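PDB 4P17: RabGAP/TBC protein from Chlamydomonas reinhardtii, which is of unknown function but has the all-helical TBC domain of Rab GTPase-activating proteins and may act on Rab GTPases in the flagellum. Local coordinates for residues 134-137 with 138-141; 149-152 with 153-156; 155-158 with 159-163; 175-178 with 179-183. All coordinates share one frame; numbering follows the deposited sequence.

Interaction 1. Residues 134-137 with 138-141; sequences LCRV and LQAY
The amide of Gln139 lies folded back on the preceding turn of helix 128-144, one face over the backbone of Arg136, with CD 3.8 Å from Arg136 CA. OE1 sits beside the peptide of Cys135, 3.9 Å from Cys135 C, while NE2, 4.4 Å from Arg136 CG, turns outward to bond Val99 O on helix 94-102. The other flat groups diverge: the guanidinium of Arg136 makes a salt bridge with Glu169, and the ring of Tyr141 leads off to Leu176 and Ala177 of helix 169-183. This is regular alpha-helix, with four i to i+4 bonds in a row from Leu138 N through Tyr141 N; the bond from Gln139 N to Cys135 O measures 2.8 Å. What folds the amide back is the first torsion of Gln139, which puts CG between the backbone N and the carbonyl carbon (chi1 83°) and 3.3 Å from Arg136 O. With an alanine here the helix bonds should survive, but Val99 O would probably lose its side-chain donor and the backbone beside Cys135 and Arg136 its cover. On the side of the helix that packs against helix 153-164, Leu134 and Leu138 run side by side, pointing the same way, and their methyls meet at Leu134 CD2 and Leu138 CD1, 3.6 Å apart.

Interaction 2. Residues 149-152 with 153-156; sequences GYVR and AMNT
The backbone runs extended through Tyr150 and Val151 and then winds into helix 153-164, with Met154 N bonding back to Val151 O at 2.9 Å and Asn155 N to Arg152 O at 2.8 Å, each donor standing well above the carbonyl plane. A water adds a further link, donating to Arg152 O and accepting from Thr156 N. Met154 leans back over the extended residues: its thioether sulfur SD takes a weak hydrogen bond from Val151 N at 3.5 Å, and Val151 CG2 packs on the same sulfur at 3.7 Å. A bend at the last torsion (chi3 72°) carries Met154 CE toward Gly149 O. Tyr150 reaches forward past Met154, and its OH accepts a hydrogen bond from Asn155 ND2 at 3.3 Å, lying nearly in the amide plane of Asn155 while ring and amide planes stand 73° apart. The hydroxyl also bonds Asp114, and Asn155 OD1 is held by Thr118. A phenylalanine in place of Tyr150 would keep the ring but would probably leave Asp114 and Asn155 ND2 without the hydroxyl they share. The sequence GYVRAMN corresponds to the GYxQGMN motif of the TBC family, with an arginine and an alanine in place of the glutamine and glycine, and Arg152 apparently takes the position where active relatives usually carry their glutamine finger. The buried tyrosine-asparagine hydrogen bond is thus consistent with a motif whose frame is kept while the residue at the finger position has changed.

Interaction 3. Residues 155-158 with 159-163; sequences NTIV and GLMLV
Helix 153-164 is a central helix of the TBC domain, and here two of its successive turns pack on each other through apolar side chains, most of which also face neighbouring helices. Ile157 and Met161 lie side by side, pointing the same way. The methionine is fully extended beyond CG, its last torsion at 180°, which carries the methyl CE alongside the branch methyl of the isoleucine: Ile157 CG2 to Met161 CE is 3.6 Å. Nearer the backbone, Met161 CG rests 3.2 Å from Ile157 O, the oxygen that takes the hydrogen bond of Met161 N. One residue on, Val158 and Leu162 cross at a slant and touch more loosely, with Val158 CG1 4.1 Å from Leu162 CD1. The backbone bond beneath them, Leu162 N to Val158 O, is short at 2.7 Å. Gly159 presents bare backbone between these residues, bonded through its N to Asn155 O, and Leu134 of helix 128-144 packs directly on it. Leu160 faces another way, toward Val246, Met247 and Trp250 of helix 243-256. Apolar groups on several sides, with a glycine where a neighbour comes close, are typical of a buried core helix in an all-alpha fold such as the TBC domain.

Interaction 4. Residues 175-178 with 179-183; sequences LLAA and LVEDI
Glu181 doubles back over Ala177, one turn earlier on helix 169-183, and every part of its side chain meets that residue. CB starts 3.1 Å from Ala177 O, the acceptor of the hydrogen bond from Glu181 N. With CG beside its own backbone N (chi1 -57°), the chain heads back along the helix, CG 3.2 Å and then CD 3.4 Å from Ala177 O. At the tip, OE2 comes to 3.3 Å from the methyl Ala177 CB, while OE1 turns to a salt bridge with Lys86. OE2 is also gripped by Tyr141 and His144 of helix 128-144, so the carboxylate has partners at both oxygens; the lysine probably favours its charged form. Asp182 shares the same lysine. Around the helix, on a side that meets Tyr141, Leu176 and Val180 run side by side, and Leu176 CD1 touches Val180 CG2 at 4.0 Å. The last turn widens: Ala178 O receives both Asp182 N at 2.9 Å, well out of the carbonyl plane, and Ile183 N at 3.0 Å in a weak, bent bond. Ile183 CG1 also lies near that oxygen, 3.5 Å from Ala178 O. An i to i+5 bond added to i to i+4 at the same carbonyl is the mark of a pi-type turn, here closing the C-terminal end of an alpha-helix in the TBC domain.

How the interactions relate
From the N terminus, the four contacts follow one another along three successive helices, each spanning about a helical turn or, in interaction 2, a helix start; interactions 2 and 3 overlap at Asn155 and Thr156, and none nests in or crosses another. Interaction 1 lies on helix 128-144. Interaction 2 brings the loop into helix 153-164, and interaction 3 carries on along that helix. Interaction 4 ends helix 169-183. Packing then ties them: Leu138 and Tyr141 meet Met154, Val137 CG1 lies 3.7 Å from Val158 CG1, and Met161 CE wedges among Leu175, Leu176 and Leu179, joining the three helices into one core.

Interaction 1. Residues 134-137 with 138-141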
ATOM      1  N   LEU A 134     -12.619  11.475   2.188  1.00  4.59           N
ATOM      2  CA  LEU A 134     -11.266  11.225   2.633  1.00  7.03           C
ATOM      3  C   LEU A 134     -10.992  12.026   3.900  1.00  6.93           C
ATOM      4  O   LEU A 134     -10.368  11.556   4.852  1.00  8.41           O
ATOM      5  CB  LEU A 134     -10.313  11.575   1.503  1.00  5.10           C
ATOM      6  CG  LEU A 134      -8.822  11.352   1.728  1.00 16.64           C
ATOM      7  CD1 LEU A 134      -8.204  10.673   0.526  1.00 17.65           C
ATOM      8  CD2 LEU A 134      -8.199  12.670   1.960  1.00 18.09           C
ATOM      9  N   CYS A 135     -11.506  13.238   3.931  1.00  9.42           N
ATOM     10  CA  CYS A 135     -11.306  14.091   5.096  0.63 11.68           C
ATOM     11  C   CYS A 135     -12.044  13.514   6.304  1.00 14.02           C
ATOM     12  O   CYS A 135     -11.509  13.501   7.412  1.00 10.61           O
ATOM     13  CB  CYS A 135     -11.765  15.520   4.810  0.63 11.02           C
ATOM     14  SG  CYS A 135     -10.623  16.450   3.762  0.63 13.73           S
ATOM     15  N   ARG A 136     -13.260  13.029   6.092  1.00  8.75           N
ATOM     16  CA  ARG A 136     -14.031  12.442   7.184  1.00 11.49           C
ATOM     17  C   ARG A 136     -13.282  11.284   7.831  1.00  6.60           C
ATOM     18  O   ARG A 136     -13.120  11.232   9.038  1.00  9.87           O
ATOM     19  CB  ARG A 136     -15.397  11.976   6.686  1.00 11.10           C
ATOM     20  CG  ARG A 136     -16.419  13.093   6.639  1.00 12.15           C
ATOM     21  CD  ARG A 136     -17.852  12.561   6.460  1.00 16.82           C
ATOM     22  NE  ARG A 136     -17.997  11.797   5.233  1.00 16.44           N
ATOM     23  CZ  ARG A 136     -18.337  12.322   4.061  1.00  9.36           C
ATOM     24  NH1 ARG A 136     -18.566  13.622   3.934  1.00 15.41           N
ATOM     25  NH2 ARG A 136     -18.444  11.544   3.001  1.00 18.21           N
ATOM     26  N   VAL A 137     -12.741  10.391   7.012  1.00  6.18           N
ATOM     27  CA  VAL A 137     -12.038   9.237   7.575  1.00 10.01           C
ATOM     28  C   VAL A 137     -10.829   9.675   8.382  1.00 10.51           C
ATOM     29  O   VAL A 137     -10.577   9.169   9.490  1.00  7.15           O
ATOM     30  CB  VAL A 137     -11.603   8.289   6.465  1.00  6.52           C
ATOM     31  CG1 VAL A 137     -10.682   7.173   7.008  1.00  9.39           C
ATOM     32  CG2 VAL A 137     -12.824   7.711   5.808  1.00 10.27           C
ATOM     33  N   LEU A 138     -10.074  10.626   7.838  1.00  7.38           N
ATOM     34  CA  LEU A 138      -8.825  11.005   8.469  1.00  6.61           C
ATOM     35  C   LEU A 138      -9.105  11.810   9.705  1.00  9.69           C
ATOM     36  O   LEU A 138      -8.476  11.605  10.725  1.00  7.31           O
ATOM     37  CB  LEU A 138      -7.936  11.789   7.535  1.00  6.59           C
ATOM     38  CG  LEU A 138      -7.302  10.959   6.411  1.00  8.71           C
ATOM     39  CD1 LEU A 138      -6.863  11.832   5.239  1.00 11.62           C
ATOM     40  CD2 LEU A 138      -6.107  10.221   6.937  1.00  8.84           C
ATOM     41  N   GLN A 139     -10.091  12.692   9.644  1.00  9.41           N
ATOM     42  CA  GLN A 139     -10.393  13.497  10.820  1.00  7.42           C
ATOM     43  C   GLN A 139     -10.919  12.560  11.947  1.00  9.72           C
ATOM     44  O   GLN A 139     -10.547  12.699  13.117  1.00  8.16           O
ATOM     45  CB  GLN A 139     -11.395  14.606  10.456  1.00 16.66           C
ATOM     46  CG  GLN A 139     -12.859  14.167  10.466  1.00 22.93           C
ATOM     47  CD  GLN A 139     -13.803  15.190   9.847  1.00 28.51           C
ATOM     48  OE1 GLN A 139     -13.403  16.011   9.007  1.00 23.26           O
ATOM     49  NE2 GLN A 139     -15.066  15.140  10.259  1.00 28.97           N
ATOM     50  N   ALA A 140     -11.735  11.581  11.567  1.00  5.93           N
ATOM     51  CA  ALA A 140     -12.245  10.569  12.484  1.00 12.02           C
ATOM     52  C   ALA A 140     -11.093   9.818  13.129  1.00  9.34           C
ATOM     53  O   ALA A 140     -11.050   9.627  14.350  1.00  8.47           O
ATOM     54  CB  ALA A 140     -13.166   9.595  11.757  1.00  7.25           C
ATOM     55  N   TYR A 141     -10.142   9.377  12.311  1.00  4.72           N
ATOM     56  CA  TYR A 141      -9.067   8.580  12.865  1.00  8.10           C
ATOM     57  C   TYR A 141      -8.203   9.426  13.819  1.00 11.66           C
ATOM     58  O   TYR A 141      -7.750   8.926  14.856  1.00  9.14           O
ATOM     59  CB  TYR A 141      -8.192   7.962  11.761  1.00 10.46           C
ATOM     60  CG  TYR A 141      -7.335   6.904  12.387  1.00 10.18           C
ATOM     61  CD1 TYR A 141      -7.875   5.680  12.737  1.00  8.19           C
ATOM     62  CD2 TYR A 141      -6.008   7.162  12.708  1.00 11.91           C
ATOM     63  CE1 TYR A 141      -7.094   4.727  13.375  1.00  8.24           C
ATOM     64  CE2 TYR A 141      -5.231   6.210  13.358  1.00  9.03           C
ATOM     65  CZ  TYR A 141      -5.785   5.014  13.679  1.00  5.57           C
ATOM     66  OH  TYR A 141      -5.025   4.077  14.327  1.00 13.23           O
TER

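Interaction 2. Residues 149-152 with 153-156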
ATOM      1  N   GLY A 149      -2.623  10.835  15.788  1.00 14.42           N
ATOM      2  CA  GLY A 149      -3.267  11.956  15.139  1.00 18.32           C
ATOM      3  C   GLY A 149      -3.391  11.779  13.638  1.00  9.50           C
ATOM      4  O   GLY A 149      -4.085  10.881  13.139  1.00 12.24           O
ATOM      5  N   TYR A 150      -2.766  12.686  12.915  1.00 15.61           N
ATOM      6  CA  TYR A 150      -2.707  12.614  11.462  1.00 12.66           C
ATOM      7  C   TYR A 150      -1.280  12.936  11.037  1.00 20.69           C
ATOM      8  O   TYR A 150      -0.625  13.760  11.686  1.00 19.04           O
ATOM      9  CB  TYR A 150      -3.719  13.588  10.811  1.00 18.30           C
ATOM     10  CG  TYR A 150      -3.504  13.850   9.327  1.00  9.38           C
ATOM     11  CD1 TYR A 150      -3.946  12.951   8.373  1.00 11.55           C
ATOM     12  CD2 TYR A 150      -2.881  15.013   8.881  1.00 16.96           C
ATOM     13  CE1 TYR A 150      -3.766  13.169   7.013  1.00 11.61           C
ATOM     14  CE2 TYR A 150      -2.695  15.244   7.514  1.00 13.34           C
ATOM     15  CZ  TYR A 150      -3.139  14.331   6.590  1.00 14.08           C
ATOM     16  OH  TYR A 150      -2.949  14.543   5.243  1.00  9.63           O
ATOM     17  N   VAL A 151      -0.803  12.259   9.983  1.00 17.72           N
ATOM     18  CA  VAL A 151       0.409  12.646   9.251  1.00 20.17           C
ATOM     19  C   VAL A 151       0.165  12.474   7.755  1.00 12.43           C
ATOM     20  O   VAL A 151      -0.650  11.686   7.348  1.00 14.55           O
ATOM     21  CB  VAL A 151       1.671  11.824   9.676  1.00 16.77           C
ATOM     22  CG1 VAL A 151       2.028  12.109  11.127  1.00 16.07           C
ATOM     23  CG2 VAL A 151       1.480  10.319   9.414  1.00 13.09           C
ATOM     24  N   ARG A 152       0.898  13.222   6.940  1.00 12.15           N
ATOM     25  CA  ARG A 152       0.620  13.374   5.525  1.00 16.50           C
ATOM     26  C   ARG A 152       0.538  12.023   4.788  1.00  8.39           C
ATOM     27  O   ARG A 152      -0.353  11.785   3.976  1.00  9.26           O
ATOM     28  CB  ARG A 152       1.720  14.260   4.931  1.00 19.08           C
ATOM     29  CG  ARG A 152       1.715  14.440   3.455  1.00 23.48           C
ATOM     30  CD  ARG A 152       2.795  15.482   3.149  1.00 30.66           C
ATOM     31  NE  ARG A 152       3.194  15.526   1.748  1.00 72.07           N
ATOM     32  CZ  ARG A 152       4.369  15.991   1.323  1.00 83.95           C
ATOM     33  NH1 ARG A 152       5.269  16.445   2.192  1.00 67.14           N
ATOM     34  NH2 ARG A 152       4.652  15.997   0.026  1.00 75.75           N
ATOM     35  N   ALA A 153       1.452  11.116   5.153  1.00 11.69           N
ATOM     36  CA  ALA A 153       1.486   9.766   4.612  1.00  7.93           C
ATOM     37  C   ALA A 153       0.098   9.128   4.579  1.00  9.41           C
ATOM     38  O   ALA A 153      -0.249   8.420   3.657  1.00 12.79           O
ATOM     39  CB  ALA A 153       2.453   8.891   5.458  1.00  7.17           C
ATOM     40  N   MET A 154      -0.688   9.380   5.611  1.00 13.70           N
ATOM     41  CA  MET A 154      -1.982   8.725   5.741  1.00 11.80           C
ATOM     42  C   MET A 154      -2.981   9.236   4.695  1.00  9.19           C
ATOM     43  O   MET A 154      -3.964   8.583   4.409  1.00  8.25           O
ATOM     44  CB  MET A 154      -2.519   8.916   7.163  1.00 11.96           C
ATOM     45  CG  MET A 154      -1.694   8.205   8.258  1.00 18.47           C
ATOM     46  SD  MET A 154      -1.906   8.960   9.907  1.00 21.35           S
ATOM     47  CE  MET A 154      -3.585   8.437  10.280  1.00 16.43           C
ATOM     48  N   ASN A 155      -2.726  10.394   4.096  1.00  7.87           N
ATOM     49  CA  ASN A 155      -3.680  10.935   3.127  1.00 10.58           C
ATOM     50  C   ASN A 155      -3.811  10.021   1.922  1.00  7.76           C
ATOM     51  O   ASN A 155      -4.899   9.544   1.613  1.00  7.65           O
ATOM     52  CB  ASN A 155      -3.277  12.350   2.690  1.00 11.34           C
ATOM     53  CG  ASN A 155      -4.412  13.090   2.015  1.00  8.89           C
ATOM     54  OD1 ASN A 155      -4.794  12.776   0.884  1.00 29.88           O
ATOM     55  ND2 ASN A 155      -4.913  14.105   2.673  1.00 14.31           N
ATOM     56  N   THR A 156      -2.698   9.689   1.272  1.00  7.53           N
ATOM     57  CA  THR A 156      -2.791   8.884   0.063  1.00  5.72           C
ATOM     58  C   THR A 156      -3.121   7.414   0.398  1.00  4.91           C
ATOM     59  O   THR A 156      -3.785   6.730  -0.369  1.00  5.61           O
ATOM     60  CB  THR A 156      -1.489   8.983  -0.809  1.00  8.34           C
ATOM     61  OG1 THR A 156      -0.345   8.594  -0.051  1.00 13.06           O
ATOM     62  CG2 THR A 156      -1.297  10.431  -1.338  1.00 10.32           C
TER
HETATM   63  O   HOH W   1       0.177  11.109   1.499  1.00 18.55           O

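Interaction 3. Residues 155-158 with 159-163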
ATOM      1  N   ASN A 155      -2.726  10.394   4.096  1.00  7.87           N
ATOM      2  CA  ASN A 155      -3.680  10.935   3.127  1.00 10.58           C
ATOM      3  C   ASN A 155      -3.811  10.021   1.922  1.00  7.76           C
ATOM      4  O   ASN A 155      -4.899   9.544   1.613  1.00  7.65           O
ATOM      5  CB  ASN A 155      -3.277  12.350   2.690  1.00 11.34           C
ATOM      6  CG  ASN A 155      -4.412  13.090   2.015  1.00  8.89           C
ATOM      7  OD1 ASN A 155      -4.794  12.776   0.884  1.00 29.88           O
ATOM      8  ND2 ASN A 155      -4.913  14.105   2.673  1.00 14.31           N
ATOM      9  N   THR A 156      -2.698   9.689   1.272  1.00  7.53           N
ATOM     10  CA  THR A 156      -2.791   8.884   0.063  1.00  5.72           C
ATOM     11  C   THR A 156      -3.121   7.414   0.398  1.00  4.91           C
ATOM     12  O   THR A 156      -3.785   6.730  -0.369  1.00  5.61           O
ATOM     13  CB  THR A 156      -1.489   8.983  -0.809  1.00  8.34           C
ATOM     14  OG1 THR A 156      -0.345   8.594  -0.051  1.00 13.06           O
ATOM     15  CG2 THR A 156      -1.297  10.431  -1.338  1.00 10.32           C
ATOM     16  N   ILE A 157      -2.708   6.933   1.566  1.00  8.11           N
ATOM     17  CA  ILE A 157      -3.137   5.604   2.023  1.00  7.46           C
ATOM     18  C   ILE A 157      -4.667   5.497   2.095  1.00  7.46           C
ATOM     19  O   ILE A 157      -5.279   4.593   1.565  1.00  8.06           O
ATOM     20  CB  ILE A 157      -2.526   5.280   3.404  1.00  5.41           C
ATOM     21  CG1 ILE A 157      -1.004   5.145   3.275  1.00  6.63           C
ATOM     22  CG2 ILE A 157      -3.090   3.962   3.958  1.00  3.56           C
ATOM     23  CD1 ILE A 157      -0.283   4.952   4.570  1.00  6.63           C
ATOM     24  N   VAL A 158      -5.313   6.447   2.750  1.00  7.99           N
ATOM     25  CA  VAL A 158      -6.740   6.339   2.904  1.00  1.82           C
ATOM     26  C   VAL A 158      -7.440   6.565   1.573  1.00  4.59           C
ATOM     27  O   VAL A 158      -8.503   5.984   1.316  1.00  6.87           O
ATOM     28  CB  VAL A 158      -7.258   7.322   3.968  1.00  5.97           C
ATOM     29  CG1 VAL A 158      -8.795   7.449   3.879  1.00 12.17           C
ATOM     30  CG2 VAL A 158      -6.819   6.866   5.301  1.00  4.41           C
ATOM     31  N   GLY A 159      -6.829   7.380   0.712  1.00  7.39           N
ATOM     32  CA  GLY A 159      -7.357   7.616  -0.612  1.00  6.00           C
ATOM     33  C   GLY A 159      -7.400   6.317  -1.391  1.00  6.24           C
ATOM     34  O   GLY A 159      -8.396   5.982  -2.013  1.00  7.15           O
ATOM     35  N   LEU A 160      -6.317   5.547  -1.349  1.00  8.62           N
ATOM     36  CA  LEU A 160      -6.325   4.290  -2.071  1.00  2.39           C
ATOM     37  C   LEU A 160      -7.189   3.281  -1.367  1.00  5.82           C
ATOM     38  O   LEU A 160      -7.804   2.460  -2.017  1.00  8.26           O
ATOM     39  CB  LEU A 160      -4.898   3.751  -2.273  1.00  8.33           C
ATOM     40  CG  LEU A 160      -4.447   3.535  -3.717  1.00 16.06           C
ATOM     41  CD1 LEU A 160      -4.607   4.766  -4.561  1.00 21.36           C
ATOM     42  CD2 LEU A 160      -2.966   3.118  -3.692  1.00 10.84           C
ATOM     43  N   MET A 161      -7.265   3.338  -0.035  1.00  4.93           N
ATOM     44  CA  MET A 161      -8.173   2.454   0.666  1.00  9.71           C
ATOM     45  C   MET A 161      -9.617   2.719   0.229  1.00  7.75           C
ATOM     46  O   MET A 161     -10.358   1.778  -0.071  1.00 10.26           O
ATOM     47  CB  MET A 161      -8.047   2.626   2.172  1.00  4.00           C
ATOM     48  CG  MET A 161      -6.820   2.013   2.776  1.00  3.66           C
ATOM     49  SD  MET A 161      -6.989   2.263   4.559  1.00  7.84           S
ATOM     50  CE  MET A 161      -5.464   1.496   5.144  1.00  9.99           C
ATOM     51  N   LEU A 162      -9.998   3.993   0.170  1.00  8.74           N
ATOM     52  CA  LEU A 162     -11.355   4.337  -0.276  1.00  7.90           C
ATOM     53  C   LEU A 162     -11.665   3.753  -1.664  1.00  7.48           C
ATOM     54  O   LEU A 162     -12.703   3.147  -1.875  1.00  7.36           O
ATOM     55  CB  LEU A 162     -11.557   5.851  -0.260  1.00  7.00           C
ATOM     56  CG  LEU A 162     -11.743   6.497   1.120  1.00 12.60           C
ATOM     57  CD1 LEU A 162     -11.710   8.014   0.986  1.00  7.14           C
ATOM     58  CD2 LEU A 162     -13.026   6.034   1.817  1.00  9.32           C
ATOM     59  N   VAL A 163     -10.736   3.900  -2.596  0.57  5.92           N
ATOM     60  CA  VAL A 163     -10.988   3.428  -3.945  0.57  7.85           C
ATOM     61  C   VAL A 163     -11.039   1.894  -3.999  0.57  8.64           C
ATOM     62  O   VAL A 163     -11.887   1.328  -4.691  0.57  9.28           O
ATOM     63  CB  VAL A 163      -9.929   3.975  -4.927  0.57  9.57           C
ATOM     64  CG1 VAL A 163     -10.110   3.379  -6.269  0.57 11.95           C
ATOM     65  CG2 VAL A 163     -10.031   5.504  -5.043  0.57  7.36           C
TER

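Interaction 4. Residues 175-178 with 179-183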
ATOM      1  N   LEU A 175      -9.828  -0.313   8.571  1.00  9.51           N
ATOM      2  CA  LEU A 175      -8.604  -0.874   7.972  1.00  9.32           C
ATOM      3  C   LEU A 175      -7.392  -0.013   8.343  1.00  7.51           C
ATOM      4  O   LEU A 175      -6.319  -0.540   8.636  1.00  7.27           O
ATOM      5  CB  LEU A 175      -8.745  -1.009   6.454  1.00 10.76           C
ATOM      6  CG  LEU A 175      -7.611  -1.714   5.695  1.00 10.13           C
ATOM      7  CD1 LEU A 175      -7.514  -3.228   6.001  1.00  7.02           C
ATOM      8  CD2 LEU A 175      -7.830  -1.541   4.199  1.00 11.27           C
ATOM      9  N   LEU A 176      -7.562   1.307   8.327  1.00  6.72           N
ATOM     10  CA  LEU A 176      -6.525   2.222   8.769  1.00  4.64           C
ATOM     11  C   LEU A 176      -6.177   1.933  10.252  1.00  6.34           C
ATOM     12  O   LEU A 176      -5.015   1.872  10.633  1.00  6.93           O
ATOM     13  CB  LEU A 176      -6.988   3.665   8.575  1.00  4.65           C
ATOM     14  CG  LEU A 176      -5.982   4.738   9.005  1.00  6.53           C
ATOM     15  CD1 LEU A 176      -4.708   4.707   8.138  1.00  8.98           C
ATOM     16  CD2 LEU A 176      -6.633   6.107   8.954  1.00  3.20           C
ATOM     17  N   ALA A 177      -7.194   1.746  11.100  1.00  4.48           N
ATOM     18  CA  ALA A 177      -6.940   1.420  12.501  1.00  5.40           C
ATOM     19  C   ALA A 177      -6.134   0.130  12.625  1.00 10.91           C
ATOM     20  O   ALA A 177      -5.123   0.072  13.345  1.00  9.84           O
ATOM     21  CB  ALA A 177      -8.263   1.277  13.266  1.00  7.08           C
ATOM     22  N   ALA A 178      -6.572  -0.913  11.927  1.00 12.95           N
ATOM     23  CA  ALA A 178      -5.836  -2.178  11.956  1.00  7.22           C
ATOM     24  C   ALA A 178      -4.379  -1.982  11.525  1.00  5.85           C
ATOM     25  O   ALA A 178      -3.462  -2.498  12.139  1.00  6.58           O
ATOM     26  CB  ALA A 178      -6.525  -3.204  11.086  1.00  8.43           C
ATOM     27  N   LEU A 179      -4.166  -1.171  10.505  1.00  8.94           N
ATOM     28  CA  LEU A 179      -2.828  -0.949   9.962  1.00  3.16           C
ATOM     29  C   LEU A 179      -1.890  -0.244  10.931  1.00  6.18           C
ATOM     30  O   LEU A 179      -0.773  -0.691  11.191  1.00  9.26           O
ATOM     31  CB  LEU A 179      -2.974  -0.149   8.667  1.00  7.36           C
ATOM     32  CG  LEU A 179      -1.705   0.407   8.054  1.00  7.79           C
ATOM     33  CD1 LEU A 179      -0.956  -0.729   7.334  1.00  9.28           C
ATOM     34  CD2 LEU A 179      -2.019   1.528   7.104  1.00 17.41           C
ATOM     35  N   VAL A 180      -2.350   0.881  11.441  1.00  8.60           N
ATOM     36  CA  VAL A 180      -1.609   1.706  12.375  1.00 10.61           C
ATOM     37  C   VAL A 180      -1.446   1.009  13.703  1.00  8.90           C
ATOM     38  O   VAL A 180      -0.367   1.056  14.287  1.00 10.80           O
ATOM     39  CB  VAL A 180      -2.317   3.041  12.610  1.00 10.92           C
ATOM     40  CG1 VAL A 180      -1.570   3.892  13.600  1.00 10.72           C
ATOM     41  CG2 VAL A 180      -2.464   3.789  11.310  1.00  7.44           C
ATOM     42  N   GLU A 181      -2.516   0.396  14.204  1.00  8.08           N
ATOM     43  CA  GLU A 181      -2.483  -0.084  15.574  1.00 12.62           C
ATOM     44  C   GLU A 181      -1.945  -1.502  15.733  1.00 12.90           C
ATOM     45  O   GLU A 181      -1.380  -1.818  16.782  1.00  9.67           O
ATOM     46  CB  GLU A 181      -3.877   0.021  16.181  1.00 14.46           C
ATOM     47  CG  GLU A 181      -4.403   1.447  16.105  1.00  9.87           C
ATOM     48  CD  GLU A 181      -5.887   1.565  16.321  1.00 11.69           C
ATOM     49  OE1 GLU A 181      -6.514   0.697  16.992  1.00 13.55           O
ATOM     50  OE2 GLU A 181      -6.448   2.530  15.778  1.00 10.23           O
ATOM     51  N   ASP A 182      -2.111  -2.354  14.715  1.00 11.88           N
ATOM     52  CA  ASP A 182      -1.904  -3.807  14.890  1.00 14.00           C
ATOM     53  C   ASP A 182      -0.893  -4.398  13.903  1.00  8.44           C
ATOM     54  O   ASP A 182      -0.223  -5.360  14.210  1.00 10.77           O
ATOM     55  CB  ASP A 182      -3.236  -4.559  14.752  1.00  9.87           C
ATOM     56  CG  ASP A 182      -4.268  -4.079  15.756  1.00 13.30           C
ATOM     57  OD1 ASP A 182      -3.867  -3.746  16.888  1.00 21.80           O
ATOM     58  OD2 ASP A 182      -5.459  -4.035  15.418  1.00 18.41           O
ATOM     59  N   ILE A 183      -0.791  -3.797  12.728  1.00  6.23           N
ATOM     60  CA  ILE A 183       0.051  -4.354  11.667  1.00  5.02           C
ATOM     61  C   ILE A 183       1.421  -3.664  11.642  1.00  5.84           C
ATOM     62  O   ILE A 183       2.450  -4.343  11.759  1.00  9.80           O
ATOM     63  CB  ILE A 183      -0.620  -4.249  10.325  1.00  4.76           C
ATOM     64  CG1 ILE A 183      -1.920  -5.079  10.342  1.00 10.75           C
ATOM     65  CG2 ILE A 183       0.320  -4.766   9.230  1.00  6.24           C
ATOM     66  CD1 ILE A 183      -2.706  -5.064   9.013  1.00  6.91           C
TER